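Local coordinates for protein RNA-dependent RNA Polymerase (Bombyx mori cytoplasmic polyhedrosis virus, PDB 6TZ0) that copies viral RNA as an RNA-directed RNA polymerase, making plus strands in transcription and minus strands in genome replication, at residues Pro1015-Leu1019 against Gly1205-Val1210; Val1076-Arg1080 against Val1137-Leu1143; Leu1133-Val1137 against Val1170-Cys1174; Ser1152-Ala1158 against Asn1179-Tyr1183. All coordinates share one frame; numbering follows the deposited sequence.

Interaction 1 (Pro1015-Leu1019 against Gly1205-Val1210); sequences PADAL and GLIAYV
Tyr1209 is the large bump of this contact, and the bent loop 1015-1019 is the hollow that receives it. Its ring projects from helix 1204-1211 into the inner side of the bend. With CG anti to the backbone N (chi1 -176°), the side chain reaches away from the helix toward the loop. Ala1016 meets the far end of the ring, with CB 3.4 Å from Tyr1209 OH. The carbonyl O of Pro1015 comes obliquely to the CE1 side, 3.6 Å from Tyr1209 CE1. On the CD2 side Leu1019 CD2 lies 4.1 Å from Tyr1209 CD2. The loop thus lines one side of the ring, from Pro1015 past Ala1016 at the hydroxyl end to Leu1019.

Leu1019 is the second bump, and its end turns in to the helix. Its CD2 enters a groove on the helix between Leu1206 and Val1210, one turn apart. Leu1019 CD2 lies 3.8 Å from Val1210 CG2, and Leu1206 CG is close by. The Leu1019 side chain crosses both of them, and Tyr1209 too, at about a right angle. Leu1206 CD1 lies against the loop backbone, 3.5 Å from Ala1018 O. The CB of Ala1018 points at the helix near Gly1205 O. The backbones are nearest at Ala1018 and Leu1206, with CA atoms 5.4 Å apart.

No hydrogen bond crosses the contact. Asp1017 faces away and forms a salt bridge with Arg872. This is mostly apolar loop-on-helix packing, with interlocking side chains from both partners. It seats the last helix of the modelled chain against the loop before strand 1022-1027, within the C-terminal region of the polymerase.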
loop_
_atom_site.group_PDB
_atom_site.type_symbol
_atom_site.label_atom_id
_atom_site.label_comp_id
_atom_site.label_asym_id
_atom_site.label_seq_id
_atom_site.Cartn_x
_atom_site.Cartn_y
_atom_site.Cartn_z
ATOM N N PRO A 1015 -37.259 23.794 -19.509
ATOM C CA PRO A 1015 -37.333 25.255 -19.329
ATOM C C PRO A 1015 -36.050 25.875 -18.802
ATOM O O PRO A 1015 -35.873 27.091 -18.939
ATOM C CB PRO A 1015 -38.478 25.429 -18.327
ATOM C CG PRO A 1015 -39.311 24.226 -18.504
ATOM C CD PRO A 1015 -38.354 23.115 -18.792
ATOM N N ALA A 1016 -35.149 25.084 -18.227
ATOM C CA ALA A 1016 -33.974 25.590 -17.540
ATOM C C ALA A 1016 -32.774 25.801 -18.450
ATOM O O ALA A 1016 -31.828 26.477 -18.041
ATOM C CB ALA A 1016 -33.585 24.645 -16.402
ATOM N N ASP A 1017 -32.771 25.256 -19.667
ATOM C CA ASP A 1017 -31.625 25.437 -20.544
ATOM C C ASP A 1017 -31.758 26.668 -21.437
ATOM O O ASP A 1017 -31.146 26.721 -22.508
ATOM C CB ASP A 1017 -31.348 24.161 -21.357
ATOM C CG ASP A 1017 -32.459 23.780 -22.323
ATOM O OD1 ASP A 1017 -33.489 24.464 -22.430
ATOM O OD2 ASP A 1017 -32.292 22.744 -22.999
ATOM N N ALA A 1018 -32.566 27.646 -21.021
ATOM C CA ALA A 1018 -32.514 28.973 -21.616
ATOM C C ALA A 1018 -31.266 29.726 -21.192
ATOM O O ALA A 1018 -30.915 30.725 -21.825
ATOM C CB ALA A 1018 -33.757 29.775 -21.233
ATOM N N LEU A 1019 -30.585 29.256 -20.142
ATOM C CA LEU A 1019 -29.342 29.861 -19.689
ATOM C C LEU A 1019 -28.185 29.632 -20.649
ATOM O O LEU A 1019 -27.149 30.281 -20.499
ATOM C CB LEU A 1019 -28.961 29.323 -18.312
ATOM C CG LEU A 1019 -29.870 29.700 -17.144
ATOM C CD1 LEU A 1019 -29.401 29.042 -15.866
ATOM C CD2 LEU A 1019 -29.931 31.208 -16.981
ATOM N N GLY A 1205 -35.505 35.502 -23.017
ATOM C CA GLY A 1205 -35.904 34.345 -22.245
ATOM C C GLY A 1205 -34.958 34.027 -21.107
ATOM O O GLY A 1205 -35.393 33.537 -20.064
ATOM N N LEU A 1206 -33.666 34.318 -21.275
ATOM C CA LEU A 1206 -32.722 34.142 -20.174
ATOM C C LEU A 1206 -33.006 35.130 -19.052
ATOM O O LEU A 1206 -32.980 34.760 -17.873
ATOM C CB LEU A 1206 -31.287 34.290 -20.685
ATOM C CG LEU A 1206 -30.068 33.899 -19.839
ATOM C CD1 LEU A 1206 -28.975 33.460 -20.777
ATOM C CD2 LEU A 1206 -29.540 35.025 -18.962
ATOM N N ILE A 1207 -33.299 36.385 -19.407
ATOM C CA ILE A 1207 -33.666 37.397 -18.420
ATOM C C ILE A 1207 -34.968 37.018 -17.730
ATOM O O ILE A 1207 -35.102 37.144 -16.506
ATOM C CB ILE A 1207 -33.766 38.777 -19.095
ATOM C CG1 ILE A 1207 -32.461 39.118 -19.814
ATOM C CG2 ILE A 1207 -34.088 39.853 -18.083
ATOM C CD1 ILE A 1207 -31.264 39.168 -18.908
ATOM N N ALA A 1208 -35.932 36.510 -18.503
ATOM C CA ALA A 1208 -37.215 36.097 -17.948
ATOM C C ALA A 1208 -37.082 34.872 -17.055
ATOM O O ALA A 1208 -37.854 34.716 -16.106
ATOM C CB ALA A 1208 -38.202 35.820 -19.080
ATOM N N TYR A 1209 -36.121 33.999 -17.341
ATOM C CA TYR A 1209 -35.902 32.843 -16.487
ATOM C C TYR A 1209 -35.164 33.218 -15.212
ATOM O O TYR A 1209 -35.403 32.614 -14.163
ATOM C CB TYR A 1209 -35.127 31.764 -17.245
ATOM C CG TYR A 1209 -34.948 30.496 -16.448
ATOM C CD1 TYR A 1209 -35.996 29.600 -16.298
ATOM C CD2 TYR A 1209 -33.739 30.204 -15.832
ATOM C CE1 TYR A 1209 -35.848 28.450 -15.558
ATOM C CE2 TYR A 1209 -33.579 29.052 -15.090
ATOM C CZ TYR A 1209 -34.638 28.180 -14.960
ATOM O OH TYR A 1209 -34.486 27.032 -14.226
ATOM N N VAL A 1210 -34.265 34.199 -15.279
ATOM C CA VAL A 1210 -33.531 34.585 -14.080
ATOM C C VAL A 1210 -34.407 35.435 -13.155
ATOM O O VAL A 1210 -34.331 35.303 -11.926
ATOM C CB VAL A 1210 -32.215 35.279 -14.480
ATOM C CG1 VAL A 1210 -31.503 35.842 -13.288
ATOM C CG2 VAL A 1210 -31.295 34.274 -15.128
#

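Interaction 2 (Val1076-Arg1080 against Val1137-Leu1143); sequences VASIR and VEYHYVL
The C-terminal end of helix 1074-1080 rests here on the chain entering strand 1141-1142, with Ile1079 and Arg1080 meeting Val1137 to Leu1143. That strand pairs antiparallel with 867-868 in a two-stranded sheet. A single backbone bond joins the segments: Tyr1139 N donates to Ile1079 O over 2.7 Å, with 160° at the hydrogen. Glu1138 CA adds a CA-H...O contact to Ile1079 O at 3.3 Å.

The Ile1079 side chain runs alongside Val1137, and their CG2 atoms are 4.1 Å apart. Ile1079 CD1 reaches toward Tyr1139 CB. The hydroxyl of Tyr1139 turns elsewhere, to Tyr1022 OH.

Arg1080 lies across the ring of Tyr1141. Arg1080 CG lies over the Tyr1141 ring face, 3.8 Å from its centroid, in a CH-pi contact. A bend at chi2 (-104°) then brings the guanidinium back across the ring. Arg1080 CZ is 4.2 Å from the Tyr1141 centroid in an off-centre cation-pi contact, and the two planes are 40° apart. His1140 turns a ring face to the carbonyl of Arg1080, with CD2 3.4 Å from Arg1080 O.

The contact therefore combines one backbone bond, aliphatic packing, an aliphatic CG over an aromatic face and an off-centre guanidinium beside it. The tyrosine receives both the hydrocarbon part and the cation of the arginine, which may stabilise the partly exposed cation.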
loop_
_atom_site.group_PDB
_atom_site.type_symbol
_atom_site.label_atom_id
_atom_site.label_comp_id
_atom_site.label_asym_id
_atom_site.label_seq_id
_atom_site.Cartn_x
_atom_site.Cartn_y
_atom_site.Cartn_z
ATOM N N VAL A 1076 -21.102 31.546 -6.330
ATOM C CA VAL A 1076 -20.580 30.843 -7.501
ATOM C C VAL A 1076 -20.798 29.348 -7.357
ATOM O O VAL A 1076 -21.437 28.705 -8.200
ATOM C CB VAL A 1076 -19.087 31.153 -7.707
ATOM C CG1 VAL A 1076 -18.533 30.304 -8.835
ATOM C CG2 VAL A 1076 -18.876 32.602 -8.006
ATOM N N ALA A 1077 -20.284 28.779 -6.264
ATOM C CA ALA A 1077 -20.289 27.334 -6.084
ATOM C C ALA A 1077 -21.684 26.812 -5.787
ATOM O O ALA A 1077 -21.927 25.609 -5.893
ATOM C CB ALA A 1077 -19.324 26.941 -4.968
ATOM N N SER A 1078 -22.610 27.696 -5.416
ATOM C CA SER A 1078 -23.999 27.290 -5.252
ATOM C C SER A 1078 -24.617 26.907 -6.587
ATOM O O SER A 1078 -25.065 25.774 -6.778
ATOM C CB SER A 1078 -24.795 28.418 -4.614
ATOM O OG SER A 1078 -24.908 29.511 -5.505
ATOM N N ILE A 1079 -24.636 27.844 -7.536
ATOM C CA ILE A 1079 -25.258 27.550 -8.815
ATOM C C ILE A 1079 -24.369 26.650 -9.660
ATOM O O ILE A 1079 -24.850 26.030 -10.614
ATOM C CB ILE A 1079 -25.647 28.861 -9.532
ATOM C CG1 ILE A 1079 -24.438 29.729 -9.882
ATOM C CG2 ILE A 1079 -26.608 29.669 -8.678
ATOM C CD1 ILE A 1079 -24.030 29.648 -11.330
ATOM N N ARG A 1080 -23.082 26.539 -9.331
ATOM C CA ARG A 1080 -22.259 25.527 -9.987
ATOM C C ARG A 1080 -22.461 24.161 -9.338
ATOM O O ARG A 1080 -22.988 23.234 -9.960
ATOM C CB ARG A 1080 -20.786 25.953 -9.947
ATOM C CG ARG A 1080 -19.805 24.988 -10.601
ATOM C CD ARG A 1080 -18.998 24.176 -9.608
ATOM N NE ARG A 1080 -17.986 23.367 -10.280
ATOM C CZ ARG A 1080 -16.771 23.805 -10.585
ATOM N NH1 ARG A 1080 -16.418 25.044 -10.276
ATOM N NH2 ARG A 1080 -15.907 23.005 -11.197
ATOM N N VAL A 1137 -31.786 29.071 -10.541
ATOM C CA VAL A 1137 -30.789 28.987 -11.603
ATOM C C VAL A 1137 -29.612 28.151 -11.116
ATOM O O VAL A 1137 -29.274 28.146 -9.926
ATOM C CB VAL A 1137 -30.352 30.386 -12.081
ATOM C CG1 VAL A 1137 -31.540 31.163 -12.620
ATOM C CG2 VAL A 1137 -29.671 31.163 -10.992
ATOM N N GLU A 1138 -29.014 27.404 -12.040
ATOM C CA GLU A 1138 -27.911 26.498 -11.750
ATOM C C GLU A 1138 -27.241 26.156 -13.071
ATOM O O GLU A 1138 -27.892 26.153 -14.117
ATOM C CB GLU A 1138 -28.394 25.235 -11.022
ATOM C CG GLU A 1138 -29.378 24.389 -11.810
ATOM C CD GLU A 1138 -29.929 23.232 -11.004
ATOM O OE1 GLU A 1138 -29.574 23.112 -9.811
ATOM O OE2 GLU A 1138 -30.713 22.439 -11.568
ATOM N N TYR A 1139 -25.935 25.898 -13.029
ATOM C CA TYR A 1139 -25.326 25.819 -14.352
ATOM C C TYR A 1139 -24.483 24.569 -14.589
ATOM O O TYR A 1139 -24.486 24.059 -15.714
ATOM C CB TYR A 1139 -24.510 27.081 -14.600
ATOM C CG TYR A 1139 -24.267 27.295 -16.060
ATOM C CD1 TYR A 1139 -25.322 27.614 -16.894
ATOM C CD2 TYR A 1139 -22.998 27.188 -16.609
ATOM C CE1 TYR A 1139 -25.134 27.802 -18.227
ATOM C CE2 TYR A 1139 -22.799 27.388 -17.950
ATOM C CZ TYR A 1139 -23.872 27.692 -18.755
ATOM O OH TYR A 1139 -23.689 27.892 -20.091
ATOM N N HIS A 1140 -23.766 24.077 -13.571
ATOM C CA HIS A 1140 -23.157 22.738 -13.534
ATOM C C HIS A 1140 -22.115 22.519 -14.639
ATOM O O HIS A 1140 -22.330 21.784 -15.602
ATOM C CB HIS A 1140 -24.225 21.638 -13.597
ATOM C CG HIS A 1140 -25.087 21.554 -12.379
ATOM N ND1 HIS A 1140 -26.245 22.286 -12.236
ATOM C CD2 HIS A 1140 -24.970 20.812 -11.254
ATOM C CE1 HIS A 1140 -26.801 22.003 -11.072
ATOM N NE2 HIS A 1140 -26.047 21.113 -10.455
ATOM N N TYR A 1141 -20.983 23.194 -14.493
ATOM C CA TYR A 1141 -19.811 22.869 -15.295
ATOM C C TYR A 1141 -18.807 22.062 -14.476
ATOM O O TYR A 1141 -18.867 22.022 -13.246
ATOM C CB TYR A 1141 -19.154 24.135 -15.850
ATOM C CG TYR A 1141 -18.612 25.104 -14.817
ATOM C CD1 TYR A 1141 -19.418 26.091 -14.271
ATOM C CD2 TYR A 1141 -17.284 25.057 -14.423
ATOM C CE1 TYR A 1141 -18.919 26.979 -13.349
ATOM C CE2 TYR A 1141 -16.782 25.942 -13.504
ATOM C CZ TYR A 1141 -17.605 26.898 -12.968
ATOM O OH TYR A 1141 -17.117 27.788 -12.048
ATOM N N VAL A 1142 -17.882 21.405 -15.179
ATOM C CA VAL A 1142 -16.844 20.576 -14.565
ATOM C C VAL A 1142 -15.507 20.902 -15.221
ATOM O O VAL A 1142 -15.370 20.779 -16.444
ATOM C CB VAL A 1142 -17.140 19.069 -14.696
ATOM C CG1 VAL A 1142 -15.973 18.256 -14.192
ATOM C CG2 VAL A 1142 -18.387 18.669 -13.930
ATOM N N LEU A 1143 -14.526 21.309 -14.415
ATOM C CA LEU A 1143 -13.122 21.361 -14.817
ATOM C C LEU A 1143 -12.314 20.400 -13.951
ATOM O O LEU A 1143 -12.862 19.630 -13.163
ATOM C CB LEU A 1143 -12.534 22.771 -14.715
ATOM C CG LEU A 1143 -12.748 23.783 -15.845
ATOM C CD1 LEU A 1143 -12.438 23.159 -17.194
ATOM C CD2 LEU A 1143 -14.103 24.404 -15.832
#

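Interaction 3 (Leu1133-Val1137 against Val1170-Cys1174); sequences LYGNV and VSTQC
Tyr1134 lays one ring face on Thr1172. The methyl CG2 of Thr1172 sits almost exactly over the Tyr1134 ring centre, 3.5 Å from the centroid and 1° off the normal, a clear CH-pi contact. Thr1172 OG1 is anti to the backbone N (chi1 -176°), which leaves CG2 as the branch that meets the ring. The two side chains cross at about a right angle. Ser1171 OG approaches the same ring obliquely, 3.4 Å from Tyr1134 CE1.

Gln1173 comes to the ring edge with NE2, 3.5 Å from Tyr1134 CD1. Its amide plane stands nearly perpendicular to the ring, at 85°. Beyond CG the chain is extended and carries the amide between Tyr1134 and Val1137. The Val1137 methyl CG2 lies against the amide, 3.5 Å from Gln1173 CD. Gln1173 NE2 also gives a weak hydrogen bond to Asn1136 OD1 over 3.3 Å, and OD1 accepts a second weak bond from Val1137 N. Residues 1171 to 1174 form a type I turn leading into helix 1174-1188.

Gln1173 OE1 and Tyr1134 O are both acceptors, yet they lie close together. OE1 and NE2 cannot be told apart securely at this resolution, so the amide orientation and its weak bond are uncertain. Aromatic and methyl contacts appear to carry most of this meeting of two loops.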
loop_
_atom_site.group_PDB
_atom_site.type_symbol
_atom_site.label_atom_id
_atom_site.label_comp_id
_atom_site.label_asym_id
_atom_site.label_seq_id
_atom_site.Cartn_x
_atom_site.Cartn_y
_atom_site.Cartn_z
ATOM N N LEU A 1133 -34.428 30.161 -1.345
ATOM C CA LEU A 1133 -34.353 31.518 -1.879
ATOM C C LEU A 1133 -33.182 31.590 -2.847
ATOM O O LEU A 1133 -32.033 31.415 -2.434
ATOM C CB LEU A 1133 -34.181 32.550 -0.768
ATOM C CG LEU A 1133 -35.342 32.775 0.190
ATOM C CD1 LEU A 1133 -34.929 33.759 1.264
ATOM C CD2 LEU A 1133 -36.563 33.267 -0.566
ATOM N N TYR A 1134 -33.483 31.879 -4.118
ATOM C CA TYR A 1134 -32.497 32.022 -5.200
ATOM C C TYR A 1134 -31.687 30.742 -5.408
ATOM O O TYR A 1134 -30.457 30.763 -5.407
ATOM C CB TYR A 1134 -31.564 33.220 -4.982
ATOM C CG TYR A 1134 -32.274 34.550 -4.957
ATOM C CD1 TYR A 1134 -32.718 35.145 -6.134
ATOM C CD2 TYR A 1134 -32.485 35.222 -3.758
ATOM C CE1 TYR A 1134 -33.368 36.366 -6.116
ATOM C CE2 TYR A 1134 -33.134 36.446 -3.730
ATOM C CZ TYR A 1134 -33.571 37.012 -4.912
ATOM O OH TYR A 1134 -34.214 38.227 -4.887
ATOM N N GLY A 1135 -32.384 29.624 -5.572
ATOM C CA GLY A 1135 -31.793 28.370 -5.972
ATOM C C GLY A 1135 -32.305 27.852 -7.291
ATOM O O GLY A 1135 -32.039 26.697 -7.635
ATOM N N ASN A 1136 -33.037 28.675 -8.045
ATOM C CA ASN A 1136 -33.680 28.190 -9.260
ATOM C C ASN A 1136 -32.706 28.119 -10.432
ATOM O O ASN A 1136 -32.784 27.197 -11.249
ATOM C CB ASN A 1136 -34.903 29.050 -9.585
ATOM C CG ASN A 1136 -34.594 30.538 -9.637
ATOM O OD1 ASN A 1136 -33.447 30.959 -9.510
ATOM N ND2 ASN A 1136 -35.630 31.343 -9.821
ATOM N N VAL A 1137 -31.786 29.071 -10.541
ATOM C CA VAL A 1137 -30.789 28.987 -11.603
ATOM C C VAL A 1137 -29.612 28.151 -11.116
ATOM O O VAL A 1137 -29.274 28.146 -9.926
ATOM C CB VAL A 1137 -30.352 30.386 -12.081
ATOM C CG1 VAL A 1137 -31.540 31.163 -12.620
ATOM C CG2 VAL A 1137 -29.671 31.163 -10.992
ATOM N N VAL A 1170 -30.527 41.910 -12.993
ATOM C CA VAL A 1170 -31.896 41.933 -12.498
ATOM C C VAL A 1170 -32.099 41.007 -11.316
ATOM O O VAL A 1170 -33.235 40.866 -10.842
ATOM C CB VAL A 1170 -32.899 41.593 -13.615
ATOM C CG1 VAL A 1170 -32.779 42.593 -14.745
ATOM C CG2 VAL A 1170 -32.670 40.183 -14.117
ATOM N N SER A 1171 -31.044 40.368 -10.824
ATOM C CA SER A 1171 -31.163 39.495 -9.669
ATOM C C SER A 1171 -29.840 39.480 -8.925
ATOM O O SER A 1171 -28.796 39.845 -9.468
ATOM C CB SER A 1171 -31.569 38.077 -10.072
ATOM O OG SER A 1171 -31.618 37.228 -8.942
ATOM N N THR A 1172 -29.899 39.038 -7.669
ATOM C CA THR A 1172 -28.725 38.998 -6.804
ATOM C C THR A 1172 -27.709 37.948 -7.225
ATOM O O THR A 1172 -26.558 38.010 -6.783
ATOM C CB THR A 1172 -29.157 38.750 -5.358
ATOM O OG1 THR A 1172 -28.013 38.804 -4.498
ATOM C CG2 THR A 1172 -29.835 37.399 -5.218
ATOM N N GLN A 1173 -28.099 37.002 -8.073
ATOM C CA GLN A 1173 -27.218 35.955 -8.560
ATOM C C GLN A 1173 -26.945 36.087 -10.050
ATOM O O GLN A 1173 -26.645 35.094 -10.714
ATOM C CB GLN A 1173 -27.821 34.597 -8.220
ATOM C CG GLN A 1173 -29.243 34.453 -8.694
ATOM C CD GLN A 1173 -29.885 33.196 -8.170
ATOM O OE1 GLN A 1173 -29.236 32.384 -7.516
ATOM N NE2 GLN A 1173 -31.170 33.026 -8.453
ATOM N N CYS A 1174 -27.056 37.302 -10.589
ATOM C CA CYS A 1174 -26.677 37.553 -11.971
ATOM C C CYS A 1174 -25.182 37.750 -12.128
ATOM O O CYS A 1174 -24.630 37.378 -13.165
ATOM C CB CYS A 1174 -27.400 38.782 -12.515
ATOM S SG CYS A 1174 -29.156 38.569 -12.799
#

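Interaction 4 (Ser1152-Ala1158 against Asn1179-Tyr1183); sequences SDNPVSA and NIFSY
Pro1155, Ile1180 and Tyr1183 form the apolar centre where the 3-10 turn 1155-1158 packs on helix 1174-1188. Pro1155 CG lies 3.8 Å from Ile1180 CG1, and the two side chains run side by side. Pro1155 CA sits over one face of the Tyr1183 ring, 3.9 Å from its centroid, in a CH-pi contact. Tyr1183 has CG anti to the backbone N (chi1 177°), which sends the ring out from the helix against the turn. Ala1158 flanks it near the ring plane, with CB 4.0 Å from Tyr1183 CB. Leu1062 of helix 1054-1062 also touches Tyr1183 and Ala1158.

Further out, the ring reaches the backbone of the incoming loop. Tyr1183 OH is modelled as donating to Ser1152 O, but the distance is too short to be trusted, so the bond is doubtful. Serines tie the loop together beside the ring. Ser1152 OG donates to Ser1157 OG over 3.0 Å, and Ser1157 OG donates to Asn1154 O over 2.9 Å.

On the helix side Ser1182 OG touches Ala1158 CB. It also bonds within the helix: Ser1182 OG lies 2.8 Å from Asn1179 O, above the carbonyl plane and on the same face as Tyr1183 N, a second donor to that oxygen.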
loop_
_atom_site.group_PDB
_atom_site.type_symbol
_atom_site.label_atom_id
_atom_site.label_comp_id
_atom_site.label_asym_id
_atom_site.label_seq_id
_atom_site.Cartn_x
_atom_site.Cartn_y
_atom_site.Cartn_z
ATOM N N SER A 1152 -6.202 29.990 -13.201
ATOM C CA SER A 1152 -7.012 30.283 -12.028
ATOM C C SER A 1152 -8.312 29.494 -12.024
ATOM O O SER A 1152 -8.945 29.297 -13.063
ATOM C CB SER A 1152 -7.329 31.774 -11.957
ATOM O OG SER A 1152 -8.212 32.154 -12.990
ATOM N N ASP A 1153 -8.717 29.064 -10.833
ATOM C CA ASP A 1153 -9.968 28.357 -10.615
ATOM C C ASP A 1153 -11.153 29.289 -10.429
ATOM O O ASP A 1153 -12.269 28.808 -10.211
ATOM C CB ASP A 1153 -9.856 27.459 -9.381
ATOM C CG ASP A 1153 -8.918 26.297 -9.586
ATOM O OD1 ASP A 1153 -8.774 25.840 -10.739
ATOM O OD2 ASP A 1153 -8.328 25.831 -8.589
ATOM N N ASN A 1154 -10.947 30.599 -10.495
ATOM C CA ASN A 1154 -11.977 31.537 -10.101
ATOM C C ASN A 1154 -12.583 32.169 -11.340
ATOM O O ASN A 1154 -11.843 32.728 -12.163
ATOM C CB ASN A 1154 -11.393 32.607 -9.189
ATOM C CG ASN A 1154 -12.452 33.354 -8.407
ATOM O OD1 ASN A 1154 -13.642 33.092 -8.541
ATOM N ND2 ASN A 1154 -12.018 34.285 -7.572
ATOM N N PRO A 1155 -13.904 32.098 -11.526
ATOM C CA PRO A 1155 -14.536 32.803 -12.651
ATOM C C PRO A 1155 -14.533 34.317 -12.526
ATOM O O PRO A 1155 -14.860 34.994 -13.506
ATOM C CB PRO A 1155 -15.967 32.259 -12.634
ATOM C CG PRO A 1155 -15.863 30.952 -11.947
ATOM C CD PRO A 1155 -14.821 31.132 -10.906
ATOM N N VAL A 1156 -14.188 34.869 -11.360
ATOM C CA VAL A 1156 -14.158 36.313 -11.171
ATOM C C VAL A 1156 -12.981 36.933 -11.921
ATOM O O VAL A 1156 -13.024 38.112 -12.285
ATOM C CB VAL A 1156 -14.141 36.602 -9.652
ATOM C CG1 VAL A 1156 -14.167 38.092 -9.327
ATOM C CG2 VAL A 1156 -15.316 35.917 -8.979
ATOM N N SER A 1157 -11.959 36.142 -12.246
ATOM C CA SER A 1157 -10.796 36.644 -12.968
ATOM C C SER A 1157 -11.091 37.037 -14.411
ATOM O O SER A 1157 -10.221 37.625 -15.060
ATOM C CB SER A 1157 -9.687 35.599 -12.948
ATOM O OG SER A 1157 -10.062 34.456 -13.690
ATOM N N ALA A 1158 -12.279 36.739 -14.928
ATOM C CA ALA A 1158 -12.662 37.119 -16.277
ATOM C C ALA A 1158 -13.551 38.351 -16.334
ATOM O O ALA A 1158 -13.962 38.739 -17.430
ATOM C CB ALA A 1158 -13.376 35.959 -16.966
ATOM N N ASN A 1179 -20.253 36.069 -14.717
ATOM C CA ASN A 1179 -18.818 35.821 -14.610
ATOM C C ASN A 1179 -18.465 34.410 -15.052
ATOM O O ASN A 1179 -17.438 34.195 -15.702
ATOM C CB ASN A 1179 -18.341 36.048 -13.178
ATOM C CG ASN A 1179 -18.326 37.501 -12.793
ATOM O OD1 ASN A 1179 -17.993 38.360 -13.601
ATOM N ND2 ASN A 1179 -18.659 37.783 -11.545
ATOM N N ILE A 1180 -19.312 33.438 -14.713
ATOM C CA ILE A 1180 -19.108 32.064 -15.163
ATOM C C ILE A 1180 -19.273 31.958 -16.673
ATOM O O ILE A 1180 -18.497 31.261 -17.343
ATOM C CB ILE A 1180 -20.054 31.120 -14.397
ATOM C CG1 ILE A 1180 -19.548 30.939 -12.967
ATOM C CG2 ILE A 1180 -20.240 29.788 -15.093
ATOM C CD1 ILE A 1180 -20.478 30.193 -12.089
ATOM N N PHE A 1181 -20.275 32.659 -17.228
ATOM C CA PHE A 1181 -20.465 32.727 -18.681
ATOM C C PHE A 1181 -19.214 33.222 -19.389
ATOM O O PHE A 1181 -18.690 32.558 -20.298
ATOM C CB PHE A 1181 -21.624 33.661 -19.032
ATOM C CG PHE A 1181 -22.983 33.105 -18.752
ATOM C CD1 PHE A 1181 -23.163 31.789 -18.368
ATOM C CD2 PHE A 1181 -24.095 33.905 -18.929
ATOM C CE1 PHE A 1181 -24.423 31.298 -18.132
ATOM C CE2 PHE A 1181 -25.354 33.418 -18.704
ATOM C CZ PHE A 1181 -25.518 32.108 -18.312
ATOM N N SER A 1182 -18.697 34.366 -18.943
ATOM C CA SER A 1182 -17.508 34.951 -19.549
ATOM C C SER A 1182 -16.275 34.075 -19.350
ATOM O O SER A 1182 -15.481 33.901 -20.280
ATOM C CB SER A 1182 -17.290 36.342 -18.970
ATOM O OG SER A 1182 -17.040 36.262 -17.584
ATOM N N TYR A 1183 -16.130 33.471 -18.170
ATOM C CA TYR A 1183 -14.949 32.669 -17.854
ATOM C C TYR A 1183 -14.884 31.404 -18.696
ATOM O O TYR A 1183 -13.838 31.085 -19.280
ATOM C CB TYR A 1183 -14.966 32.329 -16.365
ATOM C CG TYR A 1183 -13.852 31.439 -15.883
ATOM C CD1 TYR A 1183 -12.556 31.913 -15.782
ATOM C CD2 TYR A 1183 -14.110 30.142 -15.474
ATOM C CE1 TYR A 1183 -11.545 31.112 -15.325
ATOM C CE2 TYR A 1183 -13.107 29.333 -15.016
ATOM C CZ TYR A 1183 -11.828 29.824 -14.943
ATOM O OH TYR A 1183 -10.818 29.019 -14.482
#

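In the fold
The four contacts cluster in one part of the C-terminal region, with centres 11 to 20 Å apart. Interactions 2, 3 and 4 are nested inside the chain loop closed by interaction 1. Interaction 2 closes before interaction 4 opens, while interaction 3 crosses both along the sequence. Val1137 is common to interactions 2 and 3, and it also touches Tyr1209 and Val1210 of interaction 1. Helix 1174-1188 follows the turn of interaction 3. Its middle is half of interaction 4, where Ile1180 touches interaction 2 and Phe1181 touches interactions 1 and 2. Interactions 3 and 4 do not touch. Together the contacts join helices 1074-1080, 1174-1188 and 1204-1211, away from the nucleotide and magnesium sites.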